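Long-range contacts in endo-xylogalacturonan hydrolase A (Aspergillus tubingensis, PDB 4C2L), which hydrolyses xylogalacturonan, the xylose-substituted galacturonan backbone found in the hairy regions of pectin, as a secreted enzyme of glycosyl hydrolase family 28: residues 279-284 / 318-323; 349-354 / 372-377. All blocks are in the same frame, centred on the assembly; numbering follows the deposited sequence. Where two conformers were deposited one is given.

Contact 1 of 2, residues 279-284 / 318-323; sequences STVSNV and AKLTDI. With NAG (2-acetamido-2-deoxy-beta-D-glucopyranose), chain B.
Val281 and Ile323, the two residues with most area buried here, meet on the inward side of neighbouring coils of the right-handed parallel beta-helix of family 28. The strand parts 279-282 and 319-321 run parallel, 2° apart, axes 4.7 Å apart. CG1 of Val281, anti to the backbone N (chi1 -177°), meets CD1 of Ile323 at 3.8 Å, the two side chains crossing at about a right angle. Beside it, CG2 of Val281 lies 3.7 Å from CD2 of Leu320, and these side chains point the same way. Ile323 CD1 also reaches Val284 CB, while Ile267 and Ile353 pack against Ile323 from other strands. Lys319, next in buried area, bonds through its backbone on both sides: its N donates to Ser279 O (2.8 Å) and its O accepts from Val281 N (2.8 Å). Thr321 N then bonds Val281 O. At the corner Asn283 and Asp322 both have positive phi; Asn283 N donates to Thr321 O and Val284 N, less straight (139°), to Asp322 O. Asn283 ND2, hydrogen-bonded to Asn250 OD1, carries the N-linked sugar through a 1.4 Å bond to NAG C1. One water donates both to Asn283 OD1 (3.1 Å) and to Asp322 O (2.8 Å).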
loop_
_atom_site.group_PDB
_atom_site.type_symbol
_atom_site.label_atom_id
_atom_site.label_comp_id
_atom_site.label_asym_id
_atom_site.label_seq_id
_atom_site.Cartn_x
_atom_site.Cartn_y
_atom_site.Cartn_z
ATOM N N SER A 279 5.282 0.018 -19.557
ATOM C CA SER A 279 5.658 -0.169 -18.176
ATOM C C SER A 279 7.032 -0.808 -18.138
ATOM O O SER A 279 7.295 -1.741 -18.889
ATOM C CB SER A 279 4.665 -1.128 -17.516
ATOM O OG SER A 279 3.363 -0.577 -17.502
ATOM N N THR A 280 7.882 -0.318 -17.250
ATOM C CA THR A 280 9.213 -0.875 -17.053
ATOM C C THR A 280 9.359 -1.265 -15.597
ATOM O O THR A 280 9.166 -0.439 -14.705
ATOM C CB THR A 280 10.290 0.154 -17.451
ATOM O OG1 THR A 280 10.073 0.524 -18.821
ATOM C CG2 THR A 280 11.683 -0.411 -17.307
ATOM N N VAL A 281 9.682 -2.532 -15.345
ATOM C CA VAL A 281 9.885 -2.964 -13.967
ATOM C C VAL A 281 11.222 -3.652 -13.932
ATOM O O VAL A 281 11.422 -4.656 -14.637
ATOM C CB VAL A 281 8.783 -3.933 -13.494
ATOM C CG1 VAL A 281 8.983 -4.297 -12.017
ATOM C CG2 VAL A 281 7.411 -3.307 -13.704
ATOM N N SER A 282 12.145 -3.123 -13.134
ATOM C CA SER A 282 13.489 -3.698 -13.105
ATOM C C SER A 282 14.035 -3.892 -11.704
ATOM O O SER A 282 13.903 -3.031 -10.841
ATOM C CB SER A 282 14.457 -2.878 -13.972
ATOM O OG SER A 282 14.719 -1.612 -13.409
ATOM N N ASN A 283 14.640 -5.059 -11.481
ATOM C CA ASN A 283 15.266 -5.373 -10.202
ATOM C C ASN A 283 14.253 -5.328 -9.061
ATOM O O ASN A 283 14.317 -4.460 -8.191
ATOM C CB ASN A 283 16.463 -4.455 -9.935
ATOM C CG ASN A 283 17.112 -4.698 -8.584
ATOM O OD1 ASN A 283 17.058 -5.802 -8.031
ATOM N ND2 ASN A 283 17.729 -3.661 -8.045
ATOM N N VAL A 284 13.329 -6.275 -9.090
ATOM C CA VAL A 284 12.345 -6.426 -8.030
ATOM C C VAL A 284 12.475 -7.834 -7.482
ATOM O O VAL A 284 12.362 -8.802 -8.220
ATOM C CB VAL A 284 10.918 -6.160 -8.531
ATOM C CG1 VAL A 284 9.912 -6.424 -7.418
ATOM C CG2 VAL A 284 10.801 -4.721 -9.044
ATOM N N ALA A 318 5.202 -4.728 -21.673
ATOM C CA ALA A 318 5.922 -4.357 -20.463
ATOM C C ALA A 318 7.337 -4.944 -20.468
ATOM O O ALA A 318 7.561 -6.062 -20.928
ATOM C CB ALA A 318 5.156 -4.808 -19.226
ATOM N N LYS A 319 8.290 -4.165 -19.984
ATOM C CA LYS A 319 9.660 -4.613 -19.878
ATOM C C LYS A 319 9.975 -4.969 -18.437
ATOM O O LYS A 319 10.295 -4.091 -17.640
ATOM C CB LYS A 319 10.619 -3.526 -20.378
ATOM C CG LYS A 319 12.041 -4.037 -20.526
ATOM C CD LYS A 319 13.002 -2.926 -20.927
ATOM C CE LYS A 319 14.446 -3.421 -20.890
ATOM N NZ LYS A 319 15.367 -2.370 -21.432
ATOM N N LEU A 320 9.872 -6.260 -18.122
ATOM C CA LEU A 320 10.173 -6.761 -16.801
ATOM C C LEU A 320 11.533 -7.425 -16.861
ATOM O O LEU A 320 11.752 -8.331 -17.669
ATOM C CB LEU A 320 9.105 -7.769 -16.347
ATOM C CG LEU A 320 7.628 -7.432 -16.653
ATOM C CD1 LEU A 320 6.716 -8.541 -16.149
ATOM C CD2 LEU A 320 7.194 -6.101 -16.064
ATOM N N THR A 321 12.459 -6.954 -16.045
ATOM C CA THR A 321 13.788 -7.562 -16.002
ATOM C C THR A 321 14.260 -7.727 -14.567
ATOM O O THR A 321 13.906 -6.920 -13.688
ATOM C CB THR A 321 14.840 -6.740 -16.800
ATOM O OG1 THR A 321 14.888 -5.404 -16.292
ATOM C CG2 THR A 321 14.511 -6.712 -18.291
ATOM N N ASP A 322 15.056 -8.774 -14.336
ATOM C CA ASP A 322 15.619 -9.057 -13.016
ATOM C C ASP A 322 14.532 -9.071 -11.948
ATOM O O ASP A 322 14.657 -8.442 -10.882
ATOM C CB ASP A 322 16.744 -8.075 -12.668
ATOM C CG ASP A 322 17.982 -8.300 -13.504
ATOM O OD1 ASP A 322 18.460 -9.450 -13.557
ATOM O OD2 ASP A 322 18.482 -7.337 -14.111
ATOM N N ILE A 323 13.465 -9.802 -12.246
ATOM C CA ILE A 323 12.399 -10.054 -11.273
ATOM C C ILE A 323 12.752 -11.385 -10.621
ATOM O O ILE A 323 12.987 -12.378 -11.308
ATOM C CB ILE A 323 10.998 -10.148 -11.908
ATOM C CG1 ILE A 323 10.743 -8.987 -12.894
ATOM C CG2 ILE A 323 9.921 -10.262 -10.813
ATOM C CD1 ILE A 323 10.806 -7.590 -12.304
HETATM C C1 NAG B . 18.360 -3.748 -6.761
HETATM C C2 NAG B . 19.666 -2.947 -6.777
HETATM C C3 NAG B . 20.285 -2.868 -5.384
HETATM C C4 NAG B . 19.253 -2.416 -4.342
HETATM C C5 NAG B . 17.965 -3.260 -4.466
HETATM C C6 NAG B . 16.829 -2.877 -3.504
HETATM C C7 NAG B . 20.976 -3.103 -8.832
HETATM C C8 NAG B . 21.963 -3.933 -9.606
HETATM N N2 NAG B . 20.612 -3.602 -7.658
HETATM O O3 NAG B . 21.373 -1.966 -5.416
HETATM O O4 NAG B . 19.835 -2.554 -3.052
HETATM O O5 NAG B . 17.476 -3.211 -5.793
HETATM O O6 NAG B . 16.579 -1.488 -3.509
HETATM O O7 NAG B . 20.559 -2.042 -9.295
HETATM O O HOH W 1 15.951 -8.656 -8.406
#

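Contact 2 of 2, residues 349-354 / 372-377; sequences GTCGIS and ANTPSD
Cys351 and Pro375 bring the strand beginning at 350 in the parallel beta-helix against the irregular segment that follows strand 368-372. The touching parts run 28° apart, yet no direct hydrogen bond joins them, so this is side-by-side packing rather than strand pairing. In the apolar contact, the sulfur of Cys351, anti to its backbone N (chi1 -172°), lies 4.1 Å from CD of Pro375, with CG2 of Thr374 a neighbour at similar distance. The same sulfur forms the disulfide to Cys345, whose carbonyl accepts a hydrogen bond from Asn373 ND2; the two links tie both segments to one residue. Ile353 adds a looser contact of its CG2 with Pro375 CD. Carbon-to-carbonyl approaches are closer: Cys351 CB comes to 3.1 Å from Asn373 O, and Pro375 CD to 3.1 Å from Cys351 O. That Cys351 carbonyl also accepts Ile353 N at 2.8 Å, closing an inverse gamma turn centred on Gly352. Pro375 CG approaches two carbonyl oxygens, lying 3.3 Å from Cys351 O and 3.7 Å from Ile353 O. The polar link is indirect: one water donates to Ile353 O at 2.8 Å and to Asp377 OD1 at 2.7 Å.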
loop_
_atom_site.group_PDB
_atom_site.type_symbol
_atom_site.label_atom_id
_atom_site.label_comp_id
_atom_site.label_asym_id
_atom_site.label_seq_id
_atom_site.Cartn_x
_atom_site.Cartn_y
_atom_site.Cartn_z
ATOM N N GLY A 349 6.339 -8.209 -24.666
ATOM C CA GLY A 349 7.167 -7.678 -23.604
ATOM C C GLY A 349 8.359 -8.547 -23.271
ATOM O O GLY A 349 8.624 -9.566 -23.933
ATOM N N THR A 350 9.074 -8.137 -22.240
ATOM C CA THR A 350 10.152 -8.925 -21.675
ATOM C C THR A 350 9.661 -9.442 -20.338
ATOM O O THR A 350 9.121 -8.679 -19.535
ATOM C CB THR A 350 11.403 -8.050 -21.488
ATOM O OG1 THR A 350 11.702 -7.393 -22.732
ATOM C CG2 THR A 350 12.596 -8.881 -21.080
ATOM N N CYS A 351 9.863 -10.733 -20.102
ATOM C CA CYS A 351 9.325 -11.403 -18.922
ATOM C C CYS A 351 10.479 -11.983 -18.115
ATOM O O CYS A 351 10.580 -13.199 -17.931
ATOM C CB CYS A 351 8.352 -12.495 -19.373
ATOM S SG CYS A 351 7.396 -13.283 -18.047
ATOM N N GLY A 352 11.354 -11.106 -17.633
ATOM C CA GLY A 352 12.602 -11.526 -17.022
ATOM C C GLY A 352 12.398 -11.923 -15.572
ATOM O O GLY A 352 12.889 -11.252 -14.666
ATOM N N ILE A 353 11.687 -13.023 -15.365
ATOM C CA ILE A 353 11.418 -13.511 -14.011
ATOM C C ILE A 353 12.097 -14.851 -13.760
ATOM O O ILE A 353 12.106 -15.728 -14.631
ATOM C CB ILE A 353 9.899 -13.527 -13.681
ATOM C CG1 ILE A 353 9.638 -14.094 -12.272
ATOM C CG2 ILE A 353 9.081 -14.225 -14.752
ATOM C CD1 ILE A 353 8.207 -13.897 -11.793
ATOM N N SER A 354 12.712 -14.972 -12.590
ATOM C CA SER A 354 13.355 -16.211 -12.145
ATOM C C SER A 354 12.744 -16.651 -10.813
ATOM O O SER A 354 12.697 -15.846 -9.880
ATOM C CB SER A 354 14.857 -15.976 -11.983
ATOM O OG SER A 354 15.535 -17.150 -11.567
ATOM N N ALA A 372 2.203 -17.666 -19.756
ATOM C CA ALA A 372 2.239 -17.208 -21.135
ATOM C C ALA A 372 3.451 -16.299 -21.268
ATOM O O ALA A 372 3.678 -15.435 -20.411
ATOM C CB ALA A 372 0.966 -16.456 -21.494
ATOM N N ASN A 373 4.257 -16.527 -22.310
ATOM C CA ASN A 373 5.392 -15.650 -22.630
ATOM C C ASN A 373 6.468 -15.593 -21.544
ATOM O O ASN A 373 7.140 -14.575 -21.377
ATOM C CB ASN A 373 4.905 -14.240 -22.996
ATOM C CG ASN A 373 3.926 -14.254 -24.138
ATOM O OD1 ASN A 373 4.288 -14.620 -25.265
ATOM N ND2 ASN A 373 2.675 -13.871 -23.867
ATOM N N THR A 374 6.621 -16.702 -20.826
ATOM C CA THR A 374 7.614 -16.826 -19.776
ATOM C C THR A 374 8.899 -17.397 -20.358
ATOM O O THR A 374 8.860 -18.125 -21.359
ATOM C CB THR A 374 7.117 -17.728 -18.622
ATOM O OG1 THR A 374 6.620 -18.959 -19.158
ATOM C CG2 THR A 374 5.987 -17.033 -17.836
ATOM N N PRO A 375 10.039 -17.059 -19.755
ATOM C CA PRO A 375 11.351 -17.414 -20.306
ATOM C C PRO A 375 11.745 -18.875 -20.061
ATOM O O PRO A 375 11.204 -19.541 -19.178
ATOM C CB PRO A 375 12.306 -16.502 -19.542
ATOM C CG PRO A 375 11.627 -16.267 -18.232
ATOM C CD PRO A 375 10.165 -16.225 -18.543
ATOM N N SER A 376 12.715 -19.352 -20.834
ATOM C CA SER A 376 13.173 -20.739 -20.707
ATOM C C SER A 376 13.825 -21.035 -19.361
ATOM O O SER A 376 13.885 -22.188 -18.949
ATOM C CB SER A 376 14.131 -21.087 -21.859
ATOM O OG SER A 376 15.134 -20.088 -21.985
ATOM N N ASP A 377 14.301 -20.014 -18.664
ATOM C CA ASP A 377 14.978 -20.259 -17.387
ATOM C C ASP A 377 14.093 -19.848 -16.202
ATOM O O ASP A 377 14.594 -19.401 -15.166
ATOM C CB ASP A 377 16.330 -19.523 -17.341
ATOM C CG ASP A 377 16.180 -17.982 -17.341
ATOM O OD1 ASP A 377 15.116 -17.467 -17.751
ATOM O OD2 ASP A 377 17.140 -17.286 -16.937
HETATM O O HOH W 2 14.158 -15.217 -16.520
#

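In the fold
Both contacts lie on the same side of the chain's centre, toward the C-terminal end of the beta-helix, with centres 11 Å apart. They are in series along the chain and meet where strands 319-329 and 350-358 pair in parallel. There, probable hydrogen bonds run from Gly352 N to Leu320 O (2.8 Å) and from Ile323 N to Gly352 O (2.9 Å), and the methyls Thr321 CG2 and Thr350 CG2 pack at 4.0 Å. Contact 1 is regular parallel pairing of successive coils, whereas contact 2 sets a non-strand segment beside strand 350-358. Neither includes Asp210 or His233, the probable catalytic residues; contact 1 carries a glycan, and in contact 2 the side chain of Ser354 lies about 14 Å from a bound NAG.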